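Local coordinates for protein D-3-phosphoglycerate dehydrogenase (PDB 2EKL) that probably catalyses the NAD-dependent oxidation of D-3-phosphoglycerate that opens serine biosynthesis, as a member of the D-isomer specific 2-hydroxyacid dehydrogenase family, at residues D15-K25 with A296-M307; K211-F219 with V235-Y245. All coordinates share one frame; numbering follows the deposited sequence.

Contact 1. Residues D15-K25 with A296-M307; sequences DEILIKTLREK and AEMTTQNLLNAM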
loop_
_atom_site.group_PDB
_atom_site.type_symbol
_atom_site.label_atom_id
_atom_site.label_comp_id
_atom_site.label_asym_id
_atom_site.label_seq_id
_atom_site.Cartn_x
_atom_site.Cartn_y
_atom_site.Cartn_z
ATOM N N ASP A 15 18.926 9.128 20.181
ATOM C CA ASP A 15 18.939 10.376 19.430
ATOM C C ASP A 15 19.666 11.432 20.249
ATOM O O ASP A 15 19.385 11.612 21.432
ATOM C CB ASP A 15 17.508 10.832 19.147
ATOM C CG ASP A 15 17.443 11.927 18.100
ATOM O OD1 ASP A 15 18.048 12.999 18.308
ATOM O OD2 ASP A 15 16.781 11.713 17.065
ATOM N N GLU A 16 20.597 12.132 19.610
ATOM C CA GLU A 16 21.387 13.151 20.287
ATOM C C GLU A 16 20.566 14.314 20.842
ATOM O O GLU A 16 21.031 15.035 21.723
ATOM C CB GLU A 16 22.463 13.686 19.338
ATOM C CG GLU A 16 23.608 14.407 20.036
ATOM C CD GLU A 16 24.385 13.496 20.971
ATOM O OE1 GLU A 16 24.844 12.426 20.517
ATOM O OE2 GLU A 16 24.541 13.849 22.160
ATOM N N ILE A 17 19.349 14.497 20.339
ATOM C CA ILE A 17 18.505 15.590 20.813
ATOM C C ILE A 17 18.275 15.516 22.322
ATOM O O ILE A 17 18.363 16.528 23.021
ATOM C CB ILE A 17 17.134 15.599 20.097
ATOM C CG1 ILE A 17 16.283 16.769 20.601
ATOM C CG2 ILE A 17 16.403 14.291 20.346
ATOM C CD1 ILE A 17 16.902 18.132 20.369
ATOM N N LEU A 18 17.997 14.315 22.822
ATOM C CA LEU A 18 17.744 14.113 24.245
ATOM C C LEU A 18 18.993 14.381 25.079
ATOM O O LEU A 18 18.928 15.059 26.102
ATOM C CB LEU A 18 17.237 12.686 24.492
ATOM C CG LEU A 18 16.701 12.326 25.884
ATOM C CD1 LEU A 18 15.790 11.107 25.772
ATOM C CD2 LEU A 18 17.843 12.049 26.845
ATOM N N ILE A 19 20.128 13.850 24.638
ATOM C CA ILE A 19 21.378 14.041 25.359
ATOM C C ILE A 19 21.765 15.520 25.368
ATOM O O ILE A 19 22.152 16.065 26.402
ATOM C CB ILE A 19 22.521 13.234 24.712
ATOM C CG1 ILE A 19 22.161 11.747 24.699
ATOM C CG2 ILE A 19 23.813 13.451 25.485
ATOM C CD1 ILE A 19 23.204 10.871 24.025
ATOM N N LYS A 20 21.659 16.157 24.208
ATOM C CA LYS A 20 21.992 17.574 24.073
ATOM C C LYS A 20 21.121 18.426 24.990
ATOM O O LYS A 20 21.609 19.341 25.653
ATOM C CB LYS A 20 21.805 18.015 22.619
ATOM C CG LYS A 20 21.849 19.523 22.395
ATOM C CD LYS A 20 21.820 19.857 20.908
ATOM C CE LYS A 20 21.598 21.346 20.671
ATOM N NZ LYS A 20 22.642 22.181 21.326
ATOM N N THR A 21 19.831 18.112 25.031
ATOM C CA THR A 21 18.889 18.855 25.860
ATOM C C THR A 21 19.245 18.765 27.341
ATOM O O THR A 21 19.210 19.768 28.057
ATOM C CB THR A 21 17.447 18.347 25.627
ATOM O OG1 THR A 21 17.086 18.573 24.258
ATOM C CG2 THR A 21 16.463 19.080 26.527
ATOM N N LEU A 22 19.601 17.569 27.797
ATOM C CA LEU A 22 19.972 17.368 29.191
ATOM C C LEU A 22 21.281 18.084 29.510
ATOM O O LEU A 22 21.398 18.753 30.535
ATOM C CB LEU A 22 20.116 15.874 29.493
ATOM C CG LEU A 22 18.820 15.058 29.458
ATOM C CD1 LEU A 22 19.132 13.593 29.710
ATOM C CD2 LEU A 22 17.850 15.592 30.510
ATOM N N ARG A 23 22.264 17.945 28.628
ATOM C CA ARG A 23 23.551 18.587 28.846
ATOM C C ARG A 23 23.434 20.108 28.881
ATOM O O ARG A 23 24.063 20.758 29.716
ATOM C CB ARG A 23 24.551 18.135 27.775
ATOM C CG ARG A 23 25.099 16.745 28.060
ATOM C CD ARG A 23 25.966 16.186 26.947
ATOM N NE ARG A 23 26.587 14.937 27.380
ATOM C CZ ARG A 23 27.158 14.052 26.569
ATOM N NH1 ARG A 23 27.194 14.267 25.262
ATOM N NH2 ARG A 23 27.690 12.946 27.072
ATOM N N GLU A 24 22.618 20.672 27.994
ATOM C CA GLU A 24 22.431 22.121 27.953
ATOM C C GLU A 24 21.895 22.650 29.275
ATOM O O GLU A 24 22.150 23.798 29.640
ATOM C CB GLU A 24 21.443 22.517 26.855
ATOM C CG GLU A 24 21.853 22.146 25.452
ATOM C CD GLU A 24 20.847 22.626 24.432
ATOM O OE1 GLU A 24 19.630 22.470 24.678
ATOM O OE2 GLU A 24 21.267 23.151 23.385
ATOM N N LYS A 25 21.142 21.816 29.984
ATOM C CA LYS A 25 20.555 22.229 31.250
ATOM C C LYS A 25 21.409 21.927 32.477
ATOM O O LYS A 25 20.938 22.014 33.609
ATOM C CB LYS A 25 19.162 21.612 31.392
ATOM C CG LYS A 25 18.199 22.098 30.315
ATOM C CD LYS A 25 16.787 21.598 30.533
ATOM C CE LYS A 25 15.869 22.074 29.420
ATOM N NZ LYS A 25 15.787 23.559 29.352
ATOM N N ALA A 296 11.944 10.548 19.837
ATOM C CA ALA A 296 13.009 11.245 20.550
ATOM C C ALA A 296 12.502 12.523 21.216
ATOM O O ALA A 296 12.776 12.762 22.395
ATOM C CB ALA A 296 14.156 11.573 19.593
ATOM N N GLU A 297 11.764 13.337 20.465
ATOM C CA GLU A 297 11.232 14.596 20.990
ATOM C C GLU A 297 10.246 14.400 22.133
ATOM O O GLU A 297 10.296 15.112 23.136
ATOM C CB GLU A 297 10.542 15.393 19.882
ATOM C CG GLU A 297 11.428 15.706 18.691
ATOM C CD GLU A 297 10.765 16.658 17.719
ATOM O OE1 GLU A 297 9.566 16.468 17.422
ATOM O OE2 GLU A 297 11.442 17.594 17.246
ATOM N N MET A 298 9.340 13.444 21.972
ATOM C CA MET A 298 8.347 13.171 22.998
ATOM C C MET A 298 8.984 12.613 24.261
ATOM O O MET A 298 8.619 13.001 25.369
ATOM C CB MET A 298 7.301 12.191 22.475
ATOM C CG MET A 298 6.390 12.781 21.424
ATOM S SD MET A 298 5.094 11.623 20.973
ATOM C CE MET A 298 4.396 11.290 22.605
ATOM N N THR A 299 9.933 11.697 24.095
ATOM C CA THR A 299 10.598 11.113 25.248
ATOM C C THR A 299 11.365 12.217 25.971
ATOM O O THR A 299 11.381 12.273 27.199
ATOM C CB THR A 299 11.560 9.983 24.828
ATOM O OG1 THR A 299 10.816 8.937 24.186
ATOM C CG2 THR A 299 12.273 9.402 26.051
ATOM N N THR A 300 11.985 13.103 25.200
ATOM C CA THR A 300 12.740 14.215 25.775
ATOM C C THR A 300 11.808 15.182 26.508
ATOM O O THR A 300 12.084 15.588 27.640
ATOM C CB THR A 300 13.504 14.991 24.684
ATOM O OG1 THR A 300 14.441 14.113 24.054
ATOM C CG2 THR A 300 14.260 16.182 25.294
ATOM N N GLN A 301 10.699 15.544 25.874
ATOM C CA GLN A 301 9.768 16.468 26.506
ATOM C C GLN A 301 9.098 15.876 27.744
ATOM O O GLN A 301 8.913 16.573 28.748
ATOM C CB GLN A 301 8.702 16.929 25.512
ATOM C CG GLN A 301 7.875 18.091 26.046
ATOM C CD GLN A 301 8.748 19.214 26.591
ATOM O OE1 GLN A 301 9.533 19.819 25.858
ATOM N NE2 GLN A 301 8.621 19.491 27.888
ATOM N N ASN A 302 8.732 14.600 27.685
ATOM C CA ASN A 302 8.101 13.965 28.835
ATOM C C ASN A 302 9.097 13.826 29.980
ATOM O O ASN A 302 8.727 13.916 31.153
ATOM C CB ASN A 302 7.523 12.595 28.458
ATOM C CG ASN A 302 6.269 12.711 27.609
ATOM O OD1 ASN A 302 5.576 13.727 27.654
ATOM N ND2 ASN A 302 5.962 11.667 26.844
ATOM N N LEU A 303 10.364 13.611 29.637
ATOM C CA LEU A 303 11.404 13.491 30.651
ATOM C C LEU A 303 11.588 14.835 31.344
ATOM O O LEU A 303 11.708 14.902 32.570
ATOM C CB LEU A 303 12.726 13.052 30.015
ATOM C CG LEU A 303 13.947 13.030 30.939
ATOM C CD1 LEU A 303 13.655 12.168 32.156
ATOM C CD2 LEU A 303 15.160 12.502 30.173
ATOM N N LEU A 304 11.604 15.907 30.559
ATOM C CA LEU A 304 11.770 17.248 31.114
ATOM C C LEU A 304 10.609 17.620 32.032
ATOM O O LEU A 304 10.814 18.218 33.090
ATOM C CB LEU A 304 11.885 18.286 29.996
ATOM C CG LEU A 304 13.178 18.298 29.173
ATOM C CD1 LEU A 304 13.110 19.407 28.145
ATOM C CD2 LEU A 304 14.373 18.504 30.088
ATOM N N ASN A 305 9.391 17.269 31.629
ATOM C CA ASN A 305 8.223 17.580 32.446
ATOM C C ASN A 305 8.307 16.856 33.787
ATOM O O ASN A 305 8.002 17.437 34.834
ATOM C CB ASN A 305 6.933 17.180 31.729
ATOM C CG ASN A 305 5.690 17.621 32.486
ATOM O OD1 ASN A 305 5.469 18.816 32.699
ATOM N ND2 ASN A 305 4.876 16.658 32.904
ATOM N N ALA A 306 8.716 15.590 33.749
ATOM C CA ALA A 306 8.857 14.791 34.963
ATOM C C ALA A 306 9.938 15.391 35.862
ATOM O O ALA A 306 9.809 15.400 37.088
ATOM C CB ALA A 306 9.213 13.357 34.608
ATOM N N MET A 307 11.009 15.887 35.251
ATOM C CA MET A 307 12.088 16.498 36.015
ATOM C C MET A 307 11.602 17.793 36.660
ATOM O O MET A 307 11.933 18.088 37.813
ATOM C CB MET A 307 13.288 16.781 35.107
ATOM C CG MET A 307 13.987 15.526 34.609
ATOM S SD MET A 307 15.286 15.893 33.412
ATOM C CE MET A 307 16.618 16.369 34.504
#
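Helix 16-24 and the 296-307 part of a longer helix run side by side, nearly parallel, with segment axes 9.0 Å apart at closest approach and a crossing angle of -27°; the backbones are nearest where Leu18 faces Thr300. There Thr300 OG1 lies 3.2 Å from Leu18 CB as the two side chains pass alongside, pointing opposite ways. While it lies against Leu18, that hydroxyl is bonded within its own helix: chi1 of -62° sets it beside the backbone N, from where it donates to Ala296 O at 2.7 Å. Thr300 N reaches the same carbonyl oxygen from the other face of its plane. The methyl, anti to the backbone N, points at Thr21, and Thr300 CG2 meets Thr21 CG2 tip to tip at 3.8 Å. An alanine in place of Thr300 would remove both branches, and would probably open a gap beside Leu18 and Thr21 and cost Ala296 O its hydroxyl donor. The pairing docks the C-terminal helix 289-309 onto the domain built round the parallel sheet 28-31, 7-10, 49-52, 71-74 and 93-95, so the chain returns to the domain where it began. On the sheet side, Leu22 CD2 rests 3.9 Å from Met307 SD and 4.1 Å from Leu303 CD2, while Leu303 and Met307 also touch Ile49 and Ile71. At the N-terminal end, Ala296 CB is 3.6 Å from Ile17 CG2 and packs against CB of the N-cap Asp15, whose OD1 accepts from Ile17 N. At the other end Lys25 CE lies 3.9 Å from Leu304 CD2, the lysine chain running across the leucine.

Contact 2. Residues K211-F219 with V235-Y245; sequences KPIIDYPQF and VAVNGKALLDY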
loop_
_atom_site.group_PDB
_atom_site.type_symbol
_atom_site.label_atom_id
_atom_site.label_comp_id
_atom_site.label_asym_id
_atom_site.label_seq_id
_atom_site.Cartn_x
_atom_site.Cartn_y
_atom_site.Cartn_z
ATOM N N LYS A 211 -3.928 -15.518 25.862
ATOM C CA LYS A 211 -4.276 -16.413 24.768
ATOM C C LYS A 211 -4.609 -15.550 23.554
ATOM O O LYS A 211 -5.112 -14.437 23.698
ATOM C CB LYS A 211 -5.482 -17.274 25.153
ATOM C CG LYS A 211 -5.240 -18.150 26.377
ATOM C CD LYS A 211 -6.493 -18.915 26.771
ATOM C CE LYS A 211 -6.279 -19.699 28.058
ATOM N NZ LYS A 211 -7.516 -20.418 28.472
ATOM N N PRO A 212 -4.325 -16.048 22.341
ATOM C CA PRO A 212 -4.621 -15.262 21.138
ATOM C C PRO A 212 -6.094 -14.920 20.970
ATOM O O PRO A 212 -6.969 -15.724 21.285
ATOM C CB PRO A 212 -4.090 -16.143 20.008
ATOM C CG PRO A 212 -4.221 -17.529 20.562
ATOM C CD PRO A 212 -3.750 -17.355 21.987
ATOM N N ILE A 213 -6.362 -13.716 20.475
ATOM C CA ILE A 213 -7.728 -13.264 20.251
ATOM C C ILE A 213 -8.284 -13.948 19.010
ATOM O O ILE A 213 -9.480 -14.218 18.916
ATOM C CB ILE A 213 -7.781 -11.738 20.060
ATOM C CG1 ILE A 213 -7.239 -11.055 21.317
ATOM C CG2 ILE A 213 -9.211 -11.288 19.776
ATOM C CD1 ILE A 213 -7.928 -11.495 22.590
ATOM N N ILE A 214 -7.405 -14.219 18.053
ATOM C CA ILE A 214 -7.811 -14.892 16.834
ATOM C C ILE A 214 -7.315 -16.325 16.961
ATOM O O ILE A 214 -6.147 -16.619 16.691
ATOM C CB ILE A 214 -7.199 -14.220 15.581
ATOM C CG1 ILE A 214 -7.559 -12.729 15.564
ATOM C CG2 ILE A 214 -7.741 -14.875 14.319
ATOM C CD1 ILE A 214 -9.057 -12.446 15.600
ATOM N N ASP A 215 -8.212 -17.203 17.400
ATOM C CA ASP A 215 -7.896 -18.611 17.600
ATOM C C ASP A 215 -8.763 -19.469 16.683
ATOM O O ASP A 215 -9.431 -18.953 15.785
ATOM C CB ASP A 215 -8.128 -18.998 19.069
ATOM C CG ASP A 215 -7.190 -20.099 19.544
ATOM O OD1 ASP A 215 -7.045 -21.116 18.833
ATOM O OD2 ASP A 215 -6.602 -19.946 20.633
ATOM N N TYR A 216 -8.765 -20.776 16.911
ATOM C CA TYR A 216 -9.530 -21.678 16.060
ATOM C C TYR A 216 -10.992 -21.327 15.803
ATOM O O TYR A 216 -11.438 -21.347 14.658
ATOM C CB TYR A 216 -9.419 -23.116 16.574
ATOM C CG TYR A 216 -8.243 -23.846 15.969
ATOM C CD1 TYR A 216 -8.337 -24.398 14.691
ATOM C CD2 TYR A 216 -7.021 -23.931 16.637
ATOM C CE1 TYR A 216 -7.247 -25.013 14.089
ATOM C CE2 TYR A 216 -5.923 -24.548 16.044
ATOM C CZ TYR A 216 -6.042 -25.085 14.771
ATOM O OH TYR A 216 -4.961 -25.682 14.169
ATOM N N PRO A 217 -11.765 -21.011 16.856
ATOM C CA PRO A 217 -13.175 -20.669 16.638
ATOM C C PRO A 217 -13.348 -19.460 15.722
ATOM O O PRO A 217 -14.245 -19.429 14.877
ATOM C CB PRO A 217 -13.689 -20.400 18.049
ATOM C CG PRO A 217 -12.808 -21.272 18.905
ATOM C CD PRO A 217 -11.447 -21.031 18.293
ATOM N N GLN A 218 -12.481 -18.467 15.897
ATOM C CA GLN A 218 -12.532 -17.251 15.095
ATOM C C GLN A 218 -12.186 -17.538 13.637
ATOM O O GLN A 218 -12.824 -17.011 12.730
ATOM C CB GLN A 218 -11.574 -16.197 15.664
ATOM C CG GLN A 218 -11.956 -15.656 17.048
ATOM C CD GLN A 218 -11.834 -16.696 18.153
ATOM O OE1 GLN A 218 -10.821 -17.384 18.267
ATOM N NE2 GLN A 218 -12.864 -16.800 18.983
ATOM N N PHE A 219 -11.173 -18.369 13.411
ATOM C CA PHE A 219 -10.785 -18.724 12.048
ATOM C C PHE A 219 -11.935 -19.448 11.349
ATOM O O PHE A 219 -12.171 -19.257 10.158
ATOM C CB PHE A 219 -9.547 -19.630 12.058
ATOM C CG PHE A 219 -8.242 -18.882 12.060
ATOM C CD1 PHE A 219 -7.808 -18.210 10.919
ATOM C CD2 PHE A 219 -7.452 -18.838 13.202
ATOM C CE1 PHE A 219 -6.608 -17.504 10.917
ATOM C CE2 PHE A 219 -6.245 -18.132 13.214
ATOM C CZ PHE A 219 -5.824 -17.464 12.067
ATOM N N VAL A 235 1.345 -12.353 18.952
ATOM C CA VAL A 235 0.619 -13.198 19.901
ATOM C C VAL A 235 -0.904 -13.062 19.853
ATOM O O VAL A 235 -1.617 -13.886 20.428
ATOM C CB VAL A 235 1.094 -12.953 21.362
ATOM C CG1 VAL A 235 2.580 -13.240 21.477
ATOM C CG2 VAL A 235 0.788 -11.529 21.787
ATOM N N ALA A 236 -1.401 -12.031 19.176
ATOM C CA ALA A 236 -2.842 -11.832 19.062
ATOM C C ALA A 236 -3.430 -12.908 18.152
ATOM O O ALA A 236 -4.641 -13.125 18.132
ATOM C CB ALA A 236 -3.141 -10.445 18.493
ATOM N N VAL A 237 -2.558 -13.588 17.414
ATOM C CA VAL A 237 -2.978 -14.635 16.487
ATOM C C VAL A 237 -2.370 -15.998 16.798
ATOM O O VAL A 237 -1.186 -16.100 17.117
ATOM C CB VAL A 237 -2.586 -14.275 15.036
ATOM C CG1 VAL A 237 -2.977 -15.406 14.086
ATOM C CG2 VAL A 237 -3.260 -12.979 14.627
ATOM N N ASN A 238 -3.191 -17.040 16.702
ATOM C CA ASN A 238 -2.717 -18.404 16.921
ATOM C C ASN A 238 -2.016 -18.764 15.612
ATOM O O ASN A 238 -2.673 -19.061 14.613
ATOM C CB ASN A 238 -3.903 -19.347 17.156
ATOM C CG ASN A 238 -3.472 -20.780 17.412
ATOM O OD1 ASN A 238 -2.468 -21.245 16.873
ATOM N ND2 ASN A 238 -4.244 -21.495 18.223
ATOM N N GLY A 239 -0.686 -18.724 15.621
ATOM C CA GLY A 239 0.085 -19.014 14.424
ATOM C C GLY A 239 -0.107 -20.393 13.832
ATOM O O GLY A 239 -0.090 -20.563 12.612
ATOM N N LYS A 240 -0.272 -21.390 14.691
ATOM C CA LYS A 240 -0.465 -22.746 14.214
ATOM C C LYS A 240 -1.839 -22.884 13.558
ATOM O O LYS A 240 -1.981 -23.555 12.539
ATOM C CB LYS A 240 -0.285 -23.727 15.372
ATOM C CG LYS A 240 1.148 -23.727 15.896
ATOM C CD LYS A 240 1.310 -24.539 17.178
ATOM C CE LYS A 240 2.759 -24.522 17.641
ATOM N NZ LYS A 240 2.955 -25.290 18.899
ATOM N N ALA A 241 -2.843 -22.231 14.133
ATOM C CA ALA A 241 -4.182 -22.274 13.560
ATOM C C ALA A 241 -4.126 -21.555 12.210
ATOM O O ALA A 241 -4.735 -21.993 11.235
ATOM C CB ALA A 241 -5.179 -21.579 14.489
ATOM N N LEU A 242 -3.384 -20.451 12.160
ATOM C CA LEU A 242 -3.245 -19.680 10.926
ATOM C C LEU A 242 -2.670 -20.543 9.808
ATOM O O LEU A 242 -3.205 -20.585 8.704
ATOM C CB LEU A 242 -2.330 -18.470 11.153
ATOM C CG LEU A 242 -1.992 -17.635 9.914
ATOM C CD1 LEU A 242 -3.251 -16.972 9.359
ATOM C CD2 LEU A 242 -0.951 -16.584 10.294
ATOM N N LEU A 243 -1.568 -21.229 10.092
ATOM C CA LEU A 243 -0.938 -22.081 9.092
ATOM C C LEU A 243 -1.929 -23.140 8.615
ATOM O O LEU A 243 -2.006 -23.449 7.427
ATOM C CB LEU A 243 0.309 -22.751 9.686
ATOM C CG LEU A 243 1.066 -23.733 8.784
ATOM C CD1 LEU A 243 1.536 -23.035 7.518
ATOM C CD2 LEU A 243 2.251 -24.298 9.547
ATOM N N ASP A 244 -2.693 -23.682 9.555
ATOM C CA ASP A 244 -3.693 -24.700 9.260
ATOM C C ASP A 244 -4.695 -24.165 8.240
ATOM O O ASP A 244 -4.960 -24.798 7.212
ATOM C CB ASP A 244 -4.413 -25.090 10.558
ATOM C CG ASP A 244 -5.338 -26.281 10.389
ATOM O OD1 ASP A 244 -5.464 -26.794 9.257
ATOM O OD2 ASP A 244 -5.942 -26.706 11.399
ATOM N N TYR A 245 -5.245 -22.988 8.520
ATOM C CA TYR A 245 -6.228 -22.386 7.635
ATOM C C TYR A 245 -5.671 -21.847 6.321
ATOM O O TYR A 245 -6.413 -21.687 5.353
ATOM C CB TYR A 245 -7.005 -21.309 8.395
ATOM C CG TYR A 245 -8.069 -21.910 9.283
ATOM C CD1 TYR A 245 -9.338 -22.207 8.780
ATOM C CD2 TYR A 245 -7.793 -22.242 10.607
ATOM C CE1 TYR A 245 -10.304 -22.825 9.577
ATOM C CE2 TYR A 245 -8.753 -22.863 11.414
ATOM C CZ TYR A 245 -10.004 -23.149 10.889
ATOM O OH TYR A 245 -10.954 -23.753 11.678
#
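Asp215 OD1 is gripped by two donors, one from each segment: Tyr216 N at 2.6 Å, on the anti lone pair, and Asn238 ND2 at 2.9 Å, from above the carboxylate plane. Carboxylate and amide planes stand 80° apart, so the amide presents an N-H to one oxygen instead of lying flat against the acid. Asn238 has a second task as N-cap of helix 239-247, its OD1 accepting from Ala241 N. With CG anti to the backbone N (chi1 -179°), its side chain spans the gap between the starts of two helices. Behind it, the backbones join in a single bridge between Ile214 and Val237: Ile214 N donates to Ala236 O, and Asn238 N to Ile214 O, both nearly straight. This joins two connections of the Rossmann-type NAD-binding domain, those entering strands 226-230 and 251-256; Ile213, next to the bridge, touches the bound NAD. Beyond these helix starts comes an aromatic cluster. Ala241 CB sits over a face of the Tyr216 ring, 3.6 Å from its centroid, a CH-pi contact, and Tyr216 OH donates to Asp244 OD2 at 3.1 Å in the plane of the ring. Phe219 CB makes the like contact over the Tyr245 ring, 3.5 Å from the centroid; the two rings are near parallel (10°) but slid apart, with little overlap. Tyr245 OH bonds to Glu220, and Lys248 makes a cation-pi contact with that tyrosine. An alanine methyl and Phe219 CB thus cover ring faces while both tyrosine hydroxyls are tied to carboxylates, which implies that ring placement rests on packing and polar ends together.

Contact 1 and contact 2 lie on opposite sides of the chain's centre, their own centres 41 Å apart and their nearest atoms about 23 Å apart, sharing no helix or strand. Each is partly buried, with seven buried and two exposed residues among those that touch. The 15-25/296-307 pair joins segments from near the two ends of the chain on one domain by methyl and leucine packing, with no hydrogen bond crossing it. The 211-219/235-245 pair links neighbouring parts of the NAD-binding domain, and backbone and side-chain hydrogen bonds cross it beside aromatic rings. Contact 2 reaches the cofactor through Ile213; the side chain of Thr299 in contact 1 is about 13 Å from the bound NAD.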